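Local coordinates for protein polymerase X (Deinococcus radiodurans, PDB 2W9M) that probably extends DNA strands as a template-dependent family X DNA polymerase and carries a zinc-binding PHP domain that may hydrolyse phosphoric esters, at residues A[96-101]-A[119-124]; A[264-269]-A[294-299]; A[448-453]-A[558-563]. One frame throughout, in Å; residues are numbered along the deposited sequence.

The three contacts come in series along the chain, each closing before the next opens, and no two touch. Contact 1 joins helices 94-99 and 121-130 in the helix-hairpin-helix region, and contact 2 joins the ends of helices 253-264 and 287-293 in the thumb region; their centres lie about 45 Å apart. Contact 3 packs the end of helix 549-561 on the loop leading into strand 453-454 of the parallel PHP sheet, about 36 Å from contact 1 and about 50 Å from contact 2, between centres. Each thus lies in a different part of the chain, consistent with the extended conformation of this multidomain polymerase. Contact 1 also lies near the zinc ions, where the polymerase and PHP portions meet.

Contact 1. Residues A[96-101]-A[119-124]; sequences LLDLLG and DSLERL
Within the helix-hairpin-helix region of the polymerase, the end of helix 94-99 packs on the start of helix 121-130 through Leu99, Leu121 and Leu124, with Asp98 CB also against Leu121. The link is apolar. Leu99 CD2 lies 3.7 Å from Leu121 CD1 and 3.8 Å from Leu124 CD1, so that a single methyl serves both leucines of the second helix. The chi1 of Leu99, -62°, sets CG anti to the carbonyl carbon, and from there the branch reaches across to helix 121-130. Leu99 and Leu121 run past each other in opposite senses. Asp98 meets Leu121 at about a right angle, and its CB stands 3.7 Å from Leu121 CD2; the acid itself is directed to another partner, since OD1 forms a salt bridge with Arg464. Replacing Leu121 by an alanine would probably open a gap beside Leu99 CD2 and leave Asp98 CB without its apolar neighbour. Ser120 is the N-cap of helix 121-130: its OG accepts a bond from Arg123 N at 3.3 Å, helping to fix the helix start from which Leu121 projects. The Leu96 side chain lies about 8 Å from a bound zinc ion. Around the pair, helix 107-115 meets Leu96 and Asp119 through Trp114, helix 10-26 touches Leu96 through Ile26, and helix 163-176 packs on Ser120 and Glu122.

Contact 2. Residues A[264-269]-A[294-299]; sequences QARGFT and LDLPFR
A leucine methyl set over one face of an arginine guanidinium is the striking feature here: Leu296 CD1 sits 3.0 Å above the plane of the Arg266 group, offset toward its rim. The nearest of the nitrogens is Arg266 NH2, 3.3 Å from Leu296 CD1. The chain of Arg266 is extended from CG to NE, which carries the guanidinium away from its own turn and over to the segment 294-299. There Arg266 NH1 also comes within 3.0 Å of Leu294 O, which lies oblique to the guanidinium. The carboxylate of Asp295 does not join in, for its OD2 remains 6.3 Å from Arg266 NH1. Deeper in, Leu294 and Phe268 form a CH-pi contact. Leu294 CD2 lies 3.8 Å from the centroid of the Phe268 ring, 24° off the ring normal, and the approach is closest at Phe268 CD1. With chi1 at -52°, Leu294 CG stands beside the backbone N and anti to the carbonyl carbon, and CD2 continues from it onto the ring face. Ala263 of helix 253-264 touches both Phe268 and Leu294, whereas Leu275 of strand 274-277 touches the Phe268 side chain. Both segments follow helices that end in a Schellman motif, with Gly267 and Asp295 as the C-prime residues at positive phi. The contact thus joins the ends of helices 253-264 and 287-293 in the polymerase beta-type thumb.

Contact 3. Residues A[448-453]-A[558-563]; sequences HPLVTV and RQRAAR
Gln559 and Thr452, both buried, meet with Val451 on the enclosed side of this contact, while Pro449, whose carbonyl is held by Arg563, is exposed on the solvent side. Arg563 grips Pro449 O side-on with two nitrogens: NE lies 3.0 Å from that oxygen, and NH2 2.9 Å. Both donors stand above the carbonyl plane on the same face, NE by 44° and NH2 by 70°, whereas the oxygen itself lies near the guanidinium plane. NH2 also donates to Val451 O, a bond modelled as very short, so its length is doubtful. The remaining nitrogen, NH1, is bonded to Asn482 O, and the group is sandwiched: Gln559 CG is over one face and His448 O over the other. The bonds to Pro449 O and Asn482 O and the packing on both faces probably limit its rotation. The chain is bent at chi2, -148°, on the way to this position.

The carbonyls belong to the loop between helix 435-446 and strand 453-454 of the parallel sheet, part of the zinc-binding PHP domain. Helix 549-561 brings Arg560, and the residues just beyond it Arg563, against this loop near the C-terminus of the chain. Within the loop, His448 ND1 accepts from Leu450 N, nearly in the ring plane, while its NE2 is bonded to Asp414.

Gln559 crosses Thr452 at about a right angle. Its OE1 comes 3.3 Å from Thr452 CB, and its NE2 gives a weak bond to Thr452 O while its stronger partner is Gly483 O. Leu450 and Arg560, partly exposed like Arg563, cross one another aslant. Leu450 CD2 lies over one face of the Arg560 guanidinium, 3.6 Å from its NH1, and Arg560 NH2 comes 2.9 Å from Leu450 O.

Contact 1. Residues A[96-101]-A[119-124]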
loop_
_atom_site.group_PDB
_atom_site.type_symbol
_atom_site.label_atom_id
_atom_site.label_comp_id
_atom_site.label_asym_id
_atom_site.label_seq_id
_atom_site.Cartn_x
_atom_site.Cartn_y
_atom_site.Cartn_z
ATOM N N LEU A 96 7.216 2.883 -7.608
ATOM C CA LEU A 96 7.998 3.342 -8.743
ATOM C C LEU A 96 8.400 4.797 -8.547
ATOM O O LEU A 96 9.526 5.186 -8.860
ATOM C CB LEU A 96 7.220 3.186 -10.046
ATOM C CG LEU A 96 8.012 3.530 -11.310
ATOM C CD1 LEU A 96 8.876 2.352 -11.717
ATOM C CD2 LEU A 96 7.073 3.912 -12.435
ATOM N N LEU A 97 7.472 5.601 -8.032
ATOM C CA LEU A 97 7.756 6.999 -7.714
ATOM C C LEU A 97 8.908 7.095 -6.719
ATOM O O LEU A 97 9.682 8.052 -6.743
ATOM C CB LEU A 97 6.516 7.688 -7.139
ATOM C CG LEU A 97 5.312 7.783 -8.077
ATOM C CD1 LEU A 97 4.159 8.512 -7.396
ATOM C CD2 LEU A 97 5.713 8.468 -9.375
ATOM N N ASP A 98 9.011 6.093 -5.848
ATOM C CA ASP A 98 10.086 6.019 -4.868
ATOM C C ASP A 98 11.431 5.701 -5.512
ATOM O O ASP A 98 12.421 6.389 -5.263
ATOM C CB ASP A 98 9.765 4.970 -3.808
ATOM C CG ASP A 98 8.821 5.491 -2.739
ATOM O OD1 ASP A 98 8.665 6.730 -2.624
ATOM O OD2 ASP A 98 8.242 4.660 -2.005
ATOM N N LEU A 99 11.459 4.655 -6.333
ATOM C CA LEU A 99 12.677 4.249 -7.029
ATOM C C LEU A 99 13.231 5.386 -7.883
ATOM O O LEU A 99 14.444 5.511 -8.047
ATOM C CB LEU A 99 12.424 3.016 -7.901
ATOM C CG LEU A 99 11.998 1.732 -7.189
ATOM C CD1 LEU A 99 12.002 0.561 -8.167
ATOM C CD2 LEU A 99 12.912 1.452 -6.006
ATOM N N LEU A 100 12.335 6.209 -8.424
ATOM C CA LEU A 100 12.729 7.353 -9.244
ATOM C C LEU A 100 13.428 8.427 -8.412
ATOM O O LEU A 100 13.935 9.410 -8.951
ATOM C CB LEU A 100 11.515 7.952 -9.958
ATOM C CG LEU A 100 10.890 7.112 -11.070
ATOM C CD1 LEU A 100 9.554 7.696 -11.480
ATOM C CD2 LEU A 100 11.819 7.033 -12.253
ATOM N N GLY A 101 13.451 8.234 -7.098
ATOM C CA GLY A 101 14.109 9.169 -6.201
ATOM C C GLY A 101 15.417 8.634 -5.646
ATOM O O GLY A 101 16.108 9.323 -4.893
ATOM N N ASP A 119 9.854 -3.635 -6.476
ATOM C CA ASP A 119 8.858 -2.598 -6.714
ATOM C C ASP A 119 8.769 -1.534 -5.621
ATOM O O ASP A 119 7.897 -0.668 -5.678
ATOM C CB ASP A 119 7.478 -3.239 -6.884
ATOM C CG ASP A 119 6.947 -3.833 -5.586
ATOM O OD1 ASP A 119 7.771 -4.228 -4.730
ATOM O OD2 ASP A 119 5.707 -3.905 -5.419
ATOM N N SER A 120 9.647 -1.595 -4.623
ATOM C CA SER A 120 9.622 -0.593 -3.558
ATOM C C SER A 120 10.973 -0.402 -2.892
ATOM O O SER A 120 11.863 -1.239 -3.016
ATOM C CB SER A 120 8.561 -0.938 -2.508
ATOM O OG SER A 120 8.895 -2.122 -1.804
ATOM N N LEU A 121 11.121 0.714 -2.189
ATOM C CA LEU A 121 12.339 1.001 -1.447
ATOM C C LEU A 121 12.699 -0.138 -0.502
ATOM O O LEU A 121 13.851 -0.576 -0.442
ATOM C CB LEU A 121 12.178 2.299 -0.656
ATOM C CG LEU A 121 12.845 3.514 -1.299
ATOM C CD1 LEU A 121 12.952 3.340 -2.807
ATOM C CD2 LEU A 121 12.107 4.788 -0.929
ATOM N N GLU A 122 11.705 -0.615 0.234
ATOM C CA GLU A 122 11.922 -1.694 1.186
ATOM C C GLU A 122 12.365 -2.987 0.504
ATOM O O GLU A 122 13.280 -3.664 0.971
ATOM C CB GLU A 122 10.657 -1.932 2.012
ATOM C CG GLU A 122 10.646 -3.250 2.759
ATOM C CD GLU A 122 11.861 -3.430 3.650
ATOM O OE1 GLU A 122 12.199 -4.593 3.947
ATOM O OE2 GLU A 122 12.479 -2.417 4.045
ATOM N N ARG A 123 11.705 -3.325 -0.599
ATOM C CA ARG A 123 12.034 -4.527 -1.363
ATOM C C ARG A 123 13.400 -4.406 -2.055
ATOM O O ARG A 123 14.094 -5.406 -2.256
ATOM C CB ARG A 123 10.926 -4.817 -2.382
ATOM C CG ARG A 123 11.213 -5.965 -3.331
ATOM C CD ARG A 123 11.027 -7.314 -2.660
ATOM N NE ARG A 123 11.270 -8.410 -3.594
ATOM C CZ ARG A 123 12.448 -9.004 -3.769
ATOM N NH1 ARG A 123 13.504 -8.618 -3.064
ATOM N NH2 ARG A 123 12.567 -9.989 -4.649
ATOM N N LEU A 124 13.777 -3.181 -2.414
ATOM C CA LEU A 124 15.098 -2.909 -2.968
ATOM C C LEU A 124 16.141 -3.131 -1.884
ATOM O O LEU A 124 17.201 -3.707 -2.134
ATOM C CB LEU A 124 15.187 -1.465 -3.465
ATOM C CG LEU A 124 16.027 -1.139 -4.705
ATOM C CD1 LEU A 124 16.320 0.356 -4.759
ATOM C CD2 LEU A 124 17.318 -1.931 -4.757
#

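Contact 2. Residues A[264-269]-A[294-299]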
loop_
_atom_site.group_PDB
_atom_site.type_symbol
_atom_site.label_atom_id
_atom_site.label_comp_id
_atom_site.label_asym_id
_atom_site.label_seq_id
_atom_site.Cartn_x
_atom_site.Cartn_y
_atom_site.Cartn_z
ATOM N N GLN A 264 -3.640 2.210 38.580
ATOM C CA GLN A 264 -3.588 3.102 39.734
ATOM C C GLN A 264 -4.954 3.273 40.395
ATOM O O GLN A 264 -5.055 3.372 41.617
ATOM C CB GLN A 264 -3.027 4.465 39.330
ATOM C CG GLN A 264 -1.519 4.543 39.364
ATOM C CD GLN A 264 -0.972 5.507 38.331
ATOM O OE1 GLN A 264 -1.621 5.784 37.323
ATOM N NE2 GLN A 264 0.230 6.019 38.570
ATOM N N ALA A 265 -6.002 3.306 39.580
ATOM C CA ALA A 265 -7.360 3.465 40.080
ATOM C C ALA A 265 -7.777 2.271 40.931
ATOM O O ALA A 265 -8.838 2.283 41.549
ATOM C CB ALA A 265 -8.333 3.654 38.924
ATOM N N ARG A 266 -6.933 1.246 40.964
ATOM C CA ARG A 266 -7.262 0.012 41.665
ATOM C C ARG A 266 -6.205 -0.392 42.684
ATOM O O ARG A 266 -6.254 -1.494 43.236
ATOM C CB ARG A 266 -7.495 -1.114 40.660
ATOM C CG ARG A 266 -8.672 -0.850 39.755
ATOM C CD ARG A 266 -8.554 -1.610 38.458
ATOM N NE ARG A 266 -9.432 -1.048 37.438
ATOM C CZ ARG A 266 -10.563 -1.614 37.036
ATOM N NH1 ARG A 266 -10.951 -2.769 37.560
ATOM N NH2 ARG A 266 -11.302 -1.030 36.102
ATOM N N GLY A 267 -5.250 0.500 42.926
ATOM C CA GLY A 267 -4.268 0.296 43.975
ATOM C C GLY A 267 -2.970 -0.323 43.505
ATOM O O GLY A 267 -2.059 -0.549 44.303
ATOM N N PHE A 268 -2.881 -0.600 42.208
ATOM C CA PHE A 268 -1.668 -1.173 41.639
ATOM C C PHE A 268 -0.784 -0.088 41.049
ATOM O O PHE A 268 -1.245 1.016 40.770
ATOM C CB PHE A 268 -2.007 -2.182 40.540
ATOM C CG PHE A 268 -2.931 -3.276 40.979
ATOM C CD1 PHE A 268 -4.303 -3.122 40.872
ATOM C CD2 PHE A 268 -2.430 -4.464 41.484
ATOM C CE1 PHE A 268 -5.162 -4.129 41.268
ATOM C CE2 PHE A 268 -3.282 -5.473 41.883
ATOM C CZ PHE A 268 -4.652 -5.305 41.773
ATOM N N THR A 269 0.491 -0.411 40.866
ATOM C CA THR A 269 1.392 0.431 40.092
ATOM C C THR A 269 1.955 -0.386 38.932
ATOM O O THR A 269 2.673 -1.364 39.147
ATOM C CB THR A 269 2.540 0.993 40.955
ATOM O OG1 THR A 269 2.017 1.967 41.868
ATOM C CG2 THR A 269 3.599 1.650 40.082
ATOM N N LEU A 294 -6.194 -7.083 37.207
ATOM C CA LEU A 294 -6.900 -5.818 37.334
ATOM C C LEU A 294 -8.394 -6.033 37.136
ATOM O O LEU A 294 -9.160 -5.073 37.063
ATOM C CB LEU A 294 -6.376 -4.799 36.315
ATOM C CG LEU A 294 -4.863 -4.559 36.247
ATOM C CD1 LEU A 294 -4.539 -3.400 35.315
ATOM C CD2 LEU A 294 -4.272 -4.305 37.628
ATOM N N ASP A 295 -8.801 -7.299 37.055
ATOM C CA ASP A 295 -10.190 -7.657 36.761
ATOM C C ASP A 295 -10.726 -6.909 35.542
ATOM O O ASP A 295 -11.813 -6.329 35.579
ATOM C CB ASP A 295 -11.094 -7.431 37.976
ATOM C CG ASP A 295 -11.241 -8.677 38.832
ATOM O OD1 ASP A 295 -10.884 -9.777 38.352
ATOM O OD2 ASP A 295 -11.720 -8.561 39.982
ATOM N N LEU A 296 -9.950 -6.933 34.464
ATOM C CA LEU A 296 -10.316 -6.275 33.218
ATOM C C LEU A 296 -10.481 -7.294 32.099
ATOM O O LEU A 296 -9.814 -8.332 32.093
ATOM C CB LEU A 296 -9.245 -5.254 32.824
ATOM C CG LEU A 296 -9.488 -3.788 33.185
ATOM C CD1 LEU A 296 -10.438 -3.651 34.362
ATOM C CD2 LEU A 296 -8.166 -3.072 33.453
ATOM N N PRO A 297 -11.388 -7.009 31.156
ATOM C CA PRO A 297 -11.544 -7.829 29.947
ATOM C C PRO A 297 -10.335 -7.661 29.037
ATOM O O PRO A 297 -9.856 -6.540 28.863
ATOM C CB PRO A 297 -12.781 -7.221 29.281
ATOM C CG PRO A 297 -12.831 -5.811 29.820
ATOM C CD PRO A 297 -12.434 -5.978 31.250
ATOM N N PHE A 298 -9.841 -8.756 28.469
ATOM C CA PHE A 298 -8.685 -8.683 27.586
ATOM C C PHE A 298 -9.009 -7.832 26.371
ATOM O O PHE A 298 -10.037 -8.032 25.723
ATOM C CB PHE A 298 -8.240 -10.077 27.142
ATOM C CG PHE A 298 -6.941 -10.083 26.388
ATOM C CD1 PHE A 298 -5.742 -10.290 27.047
ATOM C CD2 PHE A 298 -6.917 -9.878 25.021
ATOM C CE1 PHE A 298 -4.539 -10.294 26.358
ATOM C CE2 PHE A 298 -5.719 -9.884 24.324
ATOM C CZ PHE A 298 -4.530 -10.090 24.995
ATOM N N ARG A 299 -8.131 -6.879 26.075
ATOM C CA ARG A 299 -8.315 -5.974 24.943
ATOM C C ARG A 299 -7.259 -6.246 23.875
ATOM O O ARG A 299 -6.085 -5.910 24.053
ATOM C CB ARG A 299 -8.248 -4.518 25.412
ATOM C CG ARG A 299 -8.457 -3.475 24.327
ATOM C CD ARG A 299 -8.594 -2.084 24.941
ATOM N NE ARG A 299 -8.733 -1.032 23.937
ATOM C CZ ARG A 299 -8.864 0.263 24.221
ATOM N NH1 ARG A 299 -8.874 0.668 25.482
ATOM N NH2 ARG A 299 -8.982 1.154 23.246
#

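Contact 3. Residues A[448-453]-A[558-563]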
loop_
_atom_site.group_PDB
_atom_site.type_symbol
_atom_site.label_atom_id
_atom_site.label_comp_id
_atom_site.label_asym_id
_atom_site.label_seq_id
_atom_site.Cartn_x
_atom_site.Cartn_y
_atom_site.Cartn_z
ATOM N N HIS A 448 -22.563 3.856 -11.428
ATOM C CA HIS A 448 -22.650 3.197 -12.730
ATOM C C HIS A 448 -23.222 1.793 -12.545
ATOM O O HIS A 448 -22.961 1.143 -11.539
ATOM C CB HIS A 448 -21.263 3.145 -13.377
ATOM C CG HIS A 448 -21.272 2.756 -14.824
ATOM N ND1 HIS A 448 -21.463 1.456 -15.247
ATOM C CD2 HIS A 448 -21.076 3.490 -15.945
ATOM C CE1 HIS A 448 -21.403 1.413 -16.567
ATOM N NE2 HIS A 448 -21.168 2.633 -17.014
ATOM N N PRO A 449 -24.025 1.328 -13.508
ATOM C CA PRO A 449 -24.652 0.002 -13.420
ATOM C C PRO A 449 -23.650 -1.156 -13.446
ATOM O O PRO A 449 -23.944 -2.217 -12.898
ATOM C CB PRO A 449 -25.537 -0.055 -14.675
ATOM C CG PRO A 449 -25.737 1.357 -15.078
ATOM C CD PRO A 449 -24.500 2.094 -14.671
ATOM N N LEU A 450 -22.493 -0.960 -14.071
ATOM C CA LEU A 450 -21.544 -2.054 -14.272
ATOM C C LEU A 450 -20.366 -2.067 -13.287
ATOM O O LEU A 450 -19.638 -3.054 -13.195
ATOM C CB LEU A 450 -21.029 -2.047 -15.716
ATOM C CG LEU A 450 -22.067 -2.341 -16.805
ATOM C CD1 LEU A 450 -21.399 -2.482 -18.167
ATOM C CD2 LEU A 450 -22.844 -3.597 -16.465
ATOM N N VAL A 451 -20.183 -0.978 -12.551
ATOM C CA VAL A 451 -19.080 -0.869 -11.602
ATOM C C VAL A 451 -19.237 -1.852 -10.455
ATOM O O VAL A 451 -20.317 -1.968 -9.888
ATOM C CB VAL A 451 -18.999 0.549 -11.014
ATOM C CG1 VAL A 451 -17.949 0.612 -9.920
ATOM C CG2 VAL A 451 -18.690 1.550 -12.112
ATOM N N THR A 452 -18.163 -2.550 -10.100
ATOM C CA THR A 452 -18.234 -3.473 -8.973
ATOM C C THR A 452 -17.428 -3.029 -7.748
ATOM O O THR A 452 -17.878 -3.204 -6.619
ATOM C CB THR A 452 -17.889 -4.923 -9.378
ATOM O OG1 THR A 452 -17.097 -5.534 -8.356
ATOM C CG2 THR A 452 -17.121 -4.942 -10.659
ATOM N N VAL A 453 -16.254 -2.440 -7.971
ATOM C CA VAL A 453 -15.409 -1.983 -6.871
ATOM C C VAL A 453 -14.890 -0.563 -7.078
ATOM O O VAL A 453 -14.494 -0.193 -8.184
ATOM C CB VAL A 453 -14.190 -2.910 -6.674
ATOM C CG1 VAL A 453 -13.416 -2.521 -5.415
ATOM C CG2 VAL A 453 -14.621 -4.353 -6.602
ATOM N N ARG A 558 -25.439 -10.824 -9.161
ATOM C CA ARG A 558 -26.509 -10.445 -8.249
ATOM C C ARG A 558 -26.431 -8.941 -7.990
ATOM O O ARG A 558 -27.445 -8.245 -7.985
ATOM C CB ARG A 558 -26.372 -11.225 -6.937
ATOM C CG ARG A 558 -27.691 -11.609 -6.280
ATOM C CD ARG A 558 -28.611 -10.401 -6.140
ATOM N NE ARG A 558 -29.637 -10.589 -5.119
ATOM C CZ ARG A 558 -30.514 -9.653 -4.761
ATOM N NH1 ARG A 558 -30.493 -8.463 -5.347
ATOM N NH2 ARG A 558 -31.413 -9.909 -3.821
ATOM N N GLN A 559 -25.214 -8.451 -7.784
ATOM C CA GLN A 559 -24.963 -7.028 -7.579
ATOM C C GLN A 559 -25.514 -6.188 -8.733
ATOM O O GLN A 559 -26.104 -5.129 -8.518
ATOM C CB GLN A 559 -23.458 -6.779 -7.425
ATOM C CG GLN A 559 -23.061 -5.321 -7.291
ATOM C CD GLN A 559 -21.562 -5.114 -7.425
ATOM O OE1 GLN A 559 -20.959 -5.495 -8.429
ATOM N NE2 GLN A 559 -20.952 -4.506 -6.411
ATOM N N ARG A 560 -25.312 -6.658 -9.963
ATOM C CA ARG A 560 -25.767 -5.924 -11.139
ATOM C C ARG A 560 -27.265 -6.093 -11.364
ATOM O O ARG A 560 -27.916 -5.215 -11.931
ATOM C CB ARG A 560 -24.988 -6.352 -12.384
ATOM C CG ARG A 560 -23.516 -5.985 -12.336
ATOM C CD ARG A 560 -22.760 -6.462 -13.566
ATOM N NE ARG A 560 -21.365 -6.031 -13.538
ATOM C CZ ARG A 560 -20.538 -6.094 -14.573
ATOM N NH1 ARG A 560 -20.962 -6.573 -15.737
ATOM N NH2 ARG A 560 -19.285 -5.670 -14.449
ATOM N N ALA A 561 -27.804 -7.224 -10.916
ATOM C CA ALA A 561 -29.232 -7.506 -11.033
ATOM C C ALA A 561 -30.036 -6.657 -10.056
ATOM O O ALA A 561 -31.191 -6.321 -10.315
ATOM C CB ALA A 561 -29.504 -8.984 -10.795
ATOM N N ALA A 562 -29.414 -6.307 -8.936
ATOM C CA ALA A 562 -30.092 -5.548 -7.890
ATOM C C ALA A 562 -30.330 -4.082 -8.251
ATOM O O ALA A 562 -31.002 -3.365 -7.513
ATOM C CB ALA A 562 -29.329 -5.652 -6.579
ATOM N N ARG A 563 -29.784 -3.632 -9.375
ATOM C CA ARG A 563 -29.981 -2.246 -9.790
ATOM C C ARG A 563 -30.715 -2.099 -11.124
ATOM O O ARG A 563 -31.086 -3.089 -11.759
ATOM C CB ARG A 563 -28.655 -1.466 -9.779
ATOM C CG ARG A 563 -27.405 -2.261 -10.152
ATOM C CD ARG A 563 -26.166 -1.733 -9.404
ATOM N NE ARG A 563 -24.927 -2.040 -10.113
ATOM C CZ ARG A 563 -23.702 -1.957 -9.597
ATOM N NH1 ARG A 563 -23.509 -1.585 -8.343
ATOM N NH2 ARG A 563 -22.659 -2.261 -10.350
#